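Local coordinates for DNA repair and recombination protein RadB (Thermococcus kodakarensis, PDB 2CVH) that probably takes part in DNA repair and homologous recombination, binding DNA and ATP but hydrolysing ATP only very weakly and promoting no strand exchange, at residues 22-27 against 151-156; 178-183 against 193-198. All coordinates share one frame; numbering follows the deposited sequence.

Contact 1: 22-27 against 151-156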
ATOM      1  N   LEU A  22       6.699  -3.026  -6.958  1.00 18.72           N
ATOM      2  CA  LEU A  22       5.987  -3.177  -5.710  1.00 18.08           C
ATOM      3  C   LEU A  22       6.547  -2.151  -4.736  1.00 22.45           C
ATOM      4  O   LEU A  22       7.761  -2.083  -4.529  1.00 22.81           O
ATOM      5  CB  LEU A  22       6.163  -4.557  -5.105  1.00 13.54           C
ATOM      6  CG  LEU A  22       5.704  -5.826  -5.828  1.00 22.41           C
ATOM      7  CD1 LEU A  22       5.360  -6.866  -4.778  1.00 21.23           C
ATOM      8  CD2 LEU A  22       4.509  -5.588  -6.700  1.00 21.46           C
ATOM      9  N   THR A  23       5.683  -1.261  -4.264  1.00 21.09           N
ATOM     10  CA  THR A  23       6.073  -0.272  -3.282  1.00 18.41           C
ATOM     11  C   THR A  23       5.449  -0.746  -1.979  1.00 18.84           C
ATOM     12  O   THR A  23       4.256  -1.046  -1.934  1.00 22.41           O
ATOM     13  CB  THR A  23       5.539   1.135  -3.603  1.00 16.93           C
ATOM     14  OG1 THR A  23       6.071   1.591  -4.859  1.00 16.22           O
ATOM     15  CG2 THR A  23       5.960   2.132  -2.492  1.00 16.89           C
ATOM     16  N   GLN A  24       6.273  -0.988  -0.966  1.00 15.18           N
ATOM     17  CA  GLN A  24       5.744  -1.371   0.336  1.00 13.20           C
ATOM     18  C   GLN A  24       5.486  -0.058   1.075  1.00 12.94           C
ATOM     19  O   GLN A  24       6.244   0.914   0.929  1.00 13.42           O
ATOM     20  CB  GLN A  24       6.752  -2.203   1.139  1.00 14.64           C
ATOM     21  CG  GLN A  24       6.362  -2.356   2.607  1.00 16.50           C
ATOM     22  CD  GLN A  24       7.344  -3.153   3.447  1.00 16.51           C
ATOM     23  OE1 GLN A  24       6.945  -3.892   4.339  1.00 23.24           O
ATOM     24  NE2 GLN A  24       8.615  -3.010   3.173  1.00 17.91           N
ATOM     25  N   VAL A  25       4.361   0.023   1.762  1.00 15.80           N
ATOM     26  CA  VAL A  25       4.049   1.205   2.555  1.00 14.43           C
ATOM     27  C   VAL A  25       3.719   0.573   3.874  1.00 16.20           C
ATOM     28  O   VAL A  25       2.791  -0.203   3.958  1.00 20.99           O
ATOM     29  CB  VAL A  25       2.839   2.022   2.042  1.00 13.79           C
ATOM     30  CG1 VAL A  25       2.586   3.211   2.982  1.00 11.93           C
ATOM     31  CG2 VAL A  25       3.117   2.559   0.656  1.00 11.56           C
ATOM     32  N   TYR A  26       4.542   0.809   4.884  1.00 18.89           N
ATOM     33  CA  TYR A  26       4.275   0.200   6.167  1.00 18.34           C
ATOM     34  C   TYR A  26       4.299   1.209   7.334  1.00 17.13           C
ATOM     35  O   TYR A  26       4.906   2.279   7.250  1.00 17.18           O
ATOM     36  CB  TYR A  26       5.232  -0.983   6.387  1.00 20.17           C
ATOM     37  CG  TYR A  26       6.651  -0.586   6.741  1.00 21.06           C
ATOM     38  CD1 TYR A  26       7.575  -0.261   5.755  1.00 19.95           C
ATOM     39  CD2 TYR A  26       7.043  -0.492   8.073  1.00 24.08           C
ATOM     40  CE1 TYR A  26       8.845   0.155   6.083  1.00 21.18           C
ATOM     41  CE2 TYR A  26       8.306  -0.081   8.418  1.00 24.70           C
ATOM     42  CZ  TYR A  26       9.200   0.243   7.422  1.00 25.94           C
ATOM     43  OH  TYR A  26      10.439   0.678   7.785  1.00 23.83           O
ATOM     44  N   GLY A  27       3.645   0.834   8.425  1.00 20.11           N
ATOM     45  CA  GLY A  27       3.564   1.686   9.594  1.00 20.81           C
ATOM     46  C   GLY A  27       2.450   1.173  10.485  1.00 19.79           C
ATOM     47  O   GLY A  27       1.794   0.194  10.132  1.00 18.31           O
ATOM     48  N   VAL A 151       1.834  -2.544  -1.410  1.00 14.83           N
ATOM     49  CA  VAL A 151       1.786  -3.619  -0.442  1.00 15.61           C
ATOM     50  C   VAL A 151       1.826  -2.954   0.946  1.00 18.30           C
ATOM     51  O   VAL A 151       2.817  -2.343   1.341  1.00 18.45           O
ATOM     52  CB  VAL A 151       2.996  -4.576  -0.630  1.00 17.76           C
ATOM     53  CG1 VAL A 151       3.033  -5.565   0.479  1.00 21.51           C
ATOM     54  CG2 VAL A 151       2.890  -5.308  -1.961  1.00 14.11           C
ATOM     55  N   ILE A 152       0.712  -3.017   1.649  1.00 20.18           N
ATOM     56  CA  ILE A 152       0.606  -2.413   2.955  1.00 21.70           C
ATOM     57  C   ILE A 152       0.905  -3.442   4.033  1.00 22.72           C
ATOM     58  O   ILE A 152       0.483  -4.580   3.932  1.00 18.60           O
ATOM     59  CB  ILE A 152      -0.795  -1.782   3.122  1.00 21.56           C
ATOM     60  CG1 ILE A 152      -0.870  -0.496   2.304  1.00 20.32           C
ATOM     61  CG2 ILE A 152      -1.130  -1.537   4.593  1.00 21.46           C
ATOM     62  CD1 ILE A 152      -2.286   0.059   2.162  1.00 22.34           C
ATOM     63  N   ASN A 153       1.707  -3.059   5.024  1.00 24.82           N
ATOM     64  CA  ASN A 153       2.043  -3.961   6.122  1.00 29.33           C
ATOM     65  C   ASN A 153       2.184  -3.123   7.388  1.00 28.11           C
ATOM     66  O   ASN A 153       2.289  -1.901   7.319  1.00 26.52           O
ATOM     67  CB  ASN A 153       3.393  -4.652   5.862  1.00 37.50           C
ATOM     68  CG  ASN A 153       3.477  -5.289   4.491  1.00 41.46           C
ATOM     69  OD1 ASN A 153       3.006  -6.404   4.287  1.00 46.77           O
ATOM     70  ND2 ASN A 153       4.077  -4.581   3.537  1.00 45.49           N
ATOM     71  N   GLN A 154       2.214  -3.780   8.539  1.00 30.46           N
ATOM     72  CA  GLN A 154       2.417  -3.082   9.803  1.00 37.08           C
ATOM     73  C   GLN A 154       3.937  -2.973  10.068  1.00 43.53           C
ATOM     74  O   GLN A 154       4.732  -3.817   9.628  1.00 37.27           O
ATOM     75  CB  GLN A 154       1.741  -3.832  10.947  1.00 35.80           C
ATOM     76  CG  GLN A 154       0.237  -3.954  10.811  1.00 38.33           C
ATOM     77  CD  GLN A 154      -0.452  -2.606  10.767  1.00 39.79           C
ATOM     78  OE1 GLN A 154      -1.268  -2.348   9.885  1.00 40.53           O
ATOM     79  NE2 GLN A 154      -0.142  -1.744  11.729  1.00 36.23           N
ATOM     80  N   VAL A 155       4.326  -1.941  10.805  1.00 54.30           N
ATOM     81  CA  VAL A 155       5.734  -1.684  11.135  1.00 66.15           C
ATOM     82  C   VAL A 155       6.362  -2.655  12.174  1.00 72.79           C
ATOM     83  O   VAL A 155       5.667  -3.500  12.740  1.00 73.50           O
ATOM     84  CB  VAL A 155       5.874  -0.212  11.650  1.00 65.96           C
ATOM     85  CG1 VAL A 155       5.172  -0.052  13.010  1.00 64.17           C
ATOM     86  CG2 VAL A 155       7.339   0.221  11.710  1.00 64.78           C
ATOM     87  N   HIS A 156       7.688  -2.558  12.345  1.00 80.42           N
ATOM     88  CA  HIS A 156       8.479  -3.320  13.336  1.00 86.94           C
ATOM     89  C   HIS A 156       8.433  -4.851  13.442  1.00 90.32           C
ATOM     90  O   HIS A 156       7.771  -5.385  14.340  1.00 90.39           O
ATOM     91  CB  HIS A 156       8.224  -2.762  14.744  1.00 87.77           C
ATOM     92  CG  HIS A 156       8.636  -1.336  14.922  1.00 89.54           C
ATOM     93  ND1 HIS A 156       9.926  -0.899  14.708  1.00 90.09           N
ATOM     94  CD2 HIS A 156       7.932  -0.250  15.321  1.00 89.64           C
ATOM     95  CE1 HIS A 156       9.999   0.395  14.969  1.00 90.60           C
ATOM     96  NE2 HIS A 156       8.803   0.812  15.344  1.00 90.46           N
TER
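Gly27 O gathers several groups: Val155 N gives it a weak hydrogen bond (3.4 Å, N-H...O angle 136°), the CA-H of Gln154 is directed at it, and, from outside the two segments, Lys33 NZ hydrogen-bonds to it. The same NZ holds Gln154 OE1, so Lys33 ties the two segments together. Gln154 NE2 also lies 3.2 Å from Gly27 O, but the angle there is too poor for a hydrogen bond. Upstream the strands run parallel and in register, Gln24 beside Val151 through Tyr26 beside Asn153. Val151 O receives Val25 N at 2.9 Å and the CA-H of Gln24, and Asn153 O takes Gly27 N at 3.2 Å. These are neighbouring strands in the core of the RecA-like P-loop fold; strand 22-26 leads into the predicted ATP-binding loop at Gly27. Gln154, directly after strand 149-153, matches the place of a glutamine thought to sense nucleotide in RecA relatives. On the face with Val151, Gln24 and Asn153 cross at about a right angle, their amide planes 84° apart and Gln24 OE1 3.1 Å from Asn153 ND2. With CG between backbone N and carbonyl carbon (chi1 75°), the Tyr26 ring presents its edge to the poorly ordered Val155, Tyr26 CE2 lying 3.4 Å from Val155 CG2, while its hydroxyl is hydrogen-bonded to Glu196. On the other face Val25 CB and Ile152 CG1 touch loosely at 4.5 Å, and both side chains pack on Lys33 of helix 33-44.

Contact 2: 178-183 against 193-198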
ATOM      1  N   ASP A 178      10.502  -0.117  -3.980  1.00 23.48           N
ATOM      2  CA  ASP A 178      10.299   1.132  -3.268  1.00 20.11           C
ATOM      3  C   ASP A 178       9.681   0.808  -1.914  1.00 21.17           C
ATOM      4  O   ASP A 178       8.845  -0.099  -1.803  1.00 14.85           O
ATOM      5  CB  ASP A 178       9.384   2.062  -4.065  1.00 24.05           C
ATOM      6  CG  ASP A 178       9.947   2.419  -5.420  1.00 21.07           C
ATOM      7  OD1 ASP A 178      11.142   2.147  -5.641  1.00 24.54           O
ATOM      8  OD2 ASP A 178       9.196   2.979  -6.255  1.00 16.27           O
ATOM      9  N   ILE A 179      10.127   1.513  -0.878  1.00 16.91           N
ATOM     10  CA  ILE A 179       9.637   1.276   0.468  1.00 15.99           C
ATOM     11  C   ILE A 179       9.458   2.607   1.179  1.00 20.37           C
ATOM     12  O   ILE A 179      10.384   3.431   1.230  1.00 21.05           O
ATOM     13  CB  ILE A 179      10.613   0.385   1.293  1.00 14.99           C
ATOM     14  CG1 ILE A 179      10.863  -0.950   0.572  1.00 14.99           C
ATOM     15  CG2 ILE A 179      10.050   0.124   2.691  1.00 14.29           C
ATOM     16  CD1 ILE A 179      11.525  -2.018   1.431  1.00  9.60           C
ATOM     17  N   LEU A 180       8.254   2.820   1.694  1.00 19.86           N
ATOM     18  CA  LEU A 180       7.921   4.028   2.425  1.00 17.40           C
ATOM     19  C   LEU A 180       7.498   3.647   3.843  1.00 16.16           C
ATOM     20  O   LEU A 180       6.648   2.756   4.043  1.00 12.03           O
ATOM     21  CB  LEU A 180       6.753   4.745   1.756  1.00 20.47           C
ATOM     22  CG  LEU A 180       6.925   5.879   0.764  1.00 21.06           C
ATOM     23  CD1 LEU A 180       5.531   6.307   0.315  1.00 25.69           C
ATOM     24  CD2 LEU A 180       7.643   7.034   1.408  1.00 21.99           C
ATOM     25  N   ARG A 181       8.088   4.316   4.832  1.00 18.52           N
ATOM     26  CA  ARG A 181       7.733   4.058   6.229  1.00 19.50           C
ATOM     27  C   ARG A 181       6.905   5.270   6.661  1.00 19.96           C
ATOM     28  O   ARG A 181       7.266   6.415   6.343  1.00 19.94           O
ATOM     29  CB  ARG A 181       8.980   3.956   7.111  1.00 20.49           C
ATOM     30  CG  ARG A 181       8.675   3.519   8.539  1.00 24.79           C
ATOM     31  CD  ARG A 181       9.910   3.577   9.456  1.00 33.48           C
ATOM     32  NE  ARG A 181      10.226   4.937   9.888  1.00 38.14           N
ATOM     33  CZ  ARG A 181      11.434   5.498   9.824  1.00 44.06           C
ATOM     34  NH1 ARG A 181      12.467   4.817   9.336  1.00 45.94           N
ATOM     35  NH2 ARG A 181      11.622   6.744  10.264  1.00 41.54           N
ATOM     36  N   LEU A 182       5.770   5.038   7.310  1.00 15.02           N
ATOM     37  CA  LEU A 182       4.969   6.162   7.747  1.00 17.06           C
ATOM     38  C   LEU A 182       5.016   6.203   9.267  1.00 16.19           C
ATOM     39  O   LEU A 182       4.815   5.186   9.932  1.00 12.28           O
ATOM     40  CB  LEU A 182       3.527   6.026   7.263  1.00 15.18           C
ATOM     41  CG  LEU A 182       3.225   5.750   5.794  1.00 15.83           C
ATOM     42  CD1 LEU A 182       1.734   5.889   5.619  1.00 16.66           C
ATOM     43  CD2 LEU A 182       3.938   6.700   4.859  1.00 12.73           C
ATOM     44  N   ASP A 183       5.355   7.359   9.818  1.00 16.89           N
ATOM     45  CA  ASP A 183       5.407   7.487  11.268  1.00 17.73           C
ATOM     46  C   ASP A 183       4.460   8.571  11.718  1.00 14.79           C
ATOM     47  O   ASP A 183       4.206   9.536  10.971  1.00 12.60           O
ATOM     48  CB  ASP A 183       6.815   7.877  11.730  1.00 22.36           C
ATOM     49  CG  ASP A 183       7.848   6.828  11.408  1.00 26.45           C
ATOM     50  OD1 ASP A 183       7.608   5.623  11.650  1.00 26.68           O
ATOM     51  OD2 ASP A 183       8.904   7.228  10.899  1.00 33.26           O
ATOM     52  N   ALA A 193       6.443  10.571   6.182  1.00 15.68           N
ATOM     53  CA  ALA A 193       6.788   9.358   5.453  1.00 15.77           C
ATOM     54  C   ALA A 193       8.317   9.393   5.191  1.00 14.02           C
ATOM     55  O   ALA A 193       8.885  10.445   4.914  1.00 12.23           O
ATOM     56  CB  ALA A 193       6.019   9.296   4.118  1.00 10.01           C
ATOM     57  N   VAL A 194       8.981   8.258   5.327  1.00 14.64           N
ATOM     58  CA  VAL A 194      10.396   8.204   5.050  1.00 14.77           C
ATOM     59  C   VAL A 194      10.597   7.210   3.915  1.00 13.36           C
ATOM     60  O   VAL A 194      10.090   6.082   3.966  1.00 11.79           O
ATOM     61  CB  VAL A 194      11.201   7.755   6.285  1.00 20.49           C
ATOM     62  CG1 VAL A 194      12.699   7.721   5.956  1.00 20.21           C
ATOM     63  CG2 VAL A 194      10.948   8.700   7.454  1.00 17.73           C
ATOM     64  N   LEU A 195      11.258   7.681   2.859  1.00 14.52           N
ATOM     65  CA  LEU A 195      11.580   6.868   1.681  1.00 15.48           C
ATOM     66  C   LEU A 195      12.830   6.062   2.022  1.00 16.31           C
ATOM     67  O   LEU A 195      13.953   6.529   1.838  1.00 13.03           O
ATOM     68  CB  LEU A 195      11.877   7.767   0.486  1.00 11.48           C
ATOM     69  CG  LEU A 195      11.969   7.062  -0.859  1.00  9.80           C
ATOM     70  CD1 LEU A 195      10.701   6.245  -1.131  1.00 12.57           C
ATOM     71  CD2 LEU A 195      12.180   8.077  -1.924  1.00  7.24           C
ATOM     72  N   GLU A 196      12.623   4.865   2.545  1.00 17.41           N
ATOM     73  CA  GLU A 196      13.720   4.004   2.946  1.00 24.71           C
ATOM     74  C   GLU A 196      14.392   3.300   1.796  1.00 27.21           C
ATOM     75  O   GLU A 196      15.553   2.893   1.889  1.00 30.02           O
ATOM     76  CB  GLU A 196      13.213   2.964   3.919  1.00 21.58           C
ATOM     77  CG  GLU A 196      12.507   3.589   5.049  1.00 25.93           C
ATOM     78  CD  GLU A 196      12.382   2.650   6.175  1.00 29.61           C
ATOM     79  OE1 GLU A 196      11.941   1.507   5.931  1.00 30.95           O
ATOM     80  OE2 GLU A 196      12.769   3.046   7.292  1.00 32.58           O
ATOM     81  N   ARG A 197      13.661   3.138   0.710  1.00 24.81           N
ATOM     82  CA  ARG A 197      14.219   2.455  -0.413  1.00 22.10           C
ATOM     83  C   ARG A 197      13.504   2.899  -1.651  1.00 25.00           C
ATOM     84  O   ARG A 197      12.271   3.031  -1.678  1.00 23.74           O
ATOM     85  CB  ARG A 197      14.080   0.948  -0.210  1.00 24.45           C
ATOM     86  CG  ARG A 197      14.701   0.133  -1.325  1.00 31.68           C
ATOM     87  CD  ARG A 197      15.390  -1.084  -0.765  1.00 34.32           C
ATOM     88  NE  ARG A 197      14.509  -2.229  -0.626  1.00 37.59           N
ATOM     89  CZ  ARG A 197      14.673  -3.192   0.277  1.00 40.16           C
ATOM     90  NH1 ARG A 197      15.676  -3.159   1.145  1.00 39.14           N
ATOM     91  NH2 ARG A 197      13.858  -4.223   0.277  1.00 37.83           N
ATOM     92  N   HIS A 198      14.288   3.217  -2.663  1.00 19.49           N
ATOM     93  CA  HIS A 198      13.713   3.623  -3.912  1.00 20.78           C
ATOM     94  C   HIS A 198      14.735   3.373  -4.969  1.00 22.41           C
ATOM     95  O   HIS A 198      15.935   3.309  -4.698  1.00 23.29           O
ATOM     96  CB  HIS A 198      13.321   5.085  -3.906  1.00 22.74           C
ATOM     97  CG  HIS A 198      12.307   5.434  -4.949  1.00 23.75           C
ATOM     98  ND1 HIS A 198      12.646   5.901  -6.203  1.00 20.51           N
ATOM     99  CD2 HIS A 198      10.953   5.389  -4.915  1.00 20.44           C
ATOM    100  CE1 HIS A 198      11.549   6.133  -6.896  1.00 16.67           C
ATOM    101  NE2 HIS A 198      10.509   5.830  -6.139  1.00 23.27           N
TER
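Glu196 and Arg197 both face Ile179, a classic beta bulge in the antiparallel hairpin of strands 178-184 and 190-197, part of the RecA-like sheet. Both backbone bonds to Ile179 O are weak, 3.0 Å from Glu196 N and 3.3 Å from Arg197 N. Beyond the bulge Arg181 and Val194 form a regular hydrogen-bonded pair, joined in both directions. Ionic contacts centre on Arg181. Its NE and NH2 close side-on on one oxygen: Asp183 OD2 accepts both through its syn lone pair, 2.8 Å from each and in the guanidinium plane. From across the contact, Arg181 NH1 forms a salt bridge to Glu196 OE2 (2.7 Å), met on the anti side but tilted out of both planes, which stand 82° apart; Glu196 OE1 has Tyr26 as its partner. Flat groups are also covered by neighbours. Val194 CG2 lies over one face of the Arg181 guanidinium. Arg197, bent at chi2 and chi3, runs side by side with Ile179, whose CD1 sits 3.2 Å above the guanidinium plane of Arg197, offset toward its rim and nearest NH2. The Asp178 carboxylate stacks on the His198 ring with planes 17° apart, while Asp178 OD2 forms a salt bridge with Arg199. Leu180, Leu182, Ala193 and Leu195 lie on the face opposite Ile179, Arg181, Val194 and Arg197: Leu180 CD2 touches Ala193 CB and Leu195 CD1, and Leu182 CD2 presses on Ala193 CB at 3.4 Å, a squeezed methyl-to-methyl contact.

Overall arrangement
Contact 1 and contact 2 occupy one mixed sheet, their centres about 9 Å apart, and meet because strands 22-26 and 178-184 are neighbours in it. In sequence the second contact follows wholly after the first. Gln24 N lies 2.8 Å from Asp178 O, a probable backbone hydrogen bond between the strands. On one face of the sheet Tyr26 OH reaches across strand 178-184 to Glu196 OE1, a probable hydrogen bond, short at 2.5 Å, linking the first strand of contact 1 to the bulge of contact 2. Both approach the predicted ATP site: contact 1 includes Gly27, while in contact 2 the side chain of Leu182 is about 4 Å from that of Lys33 (nearest atoms).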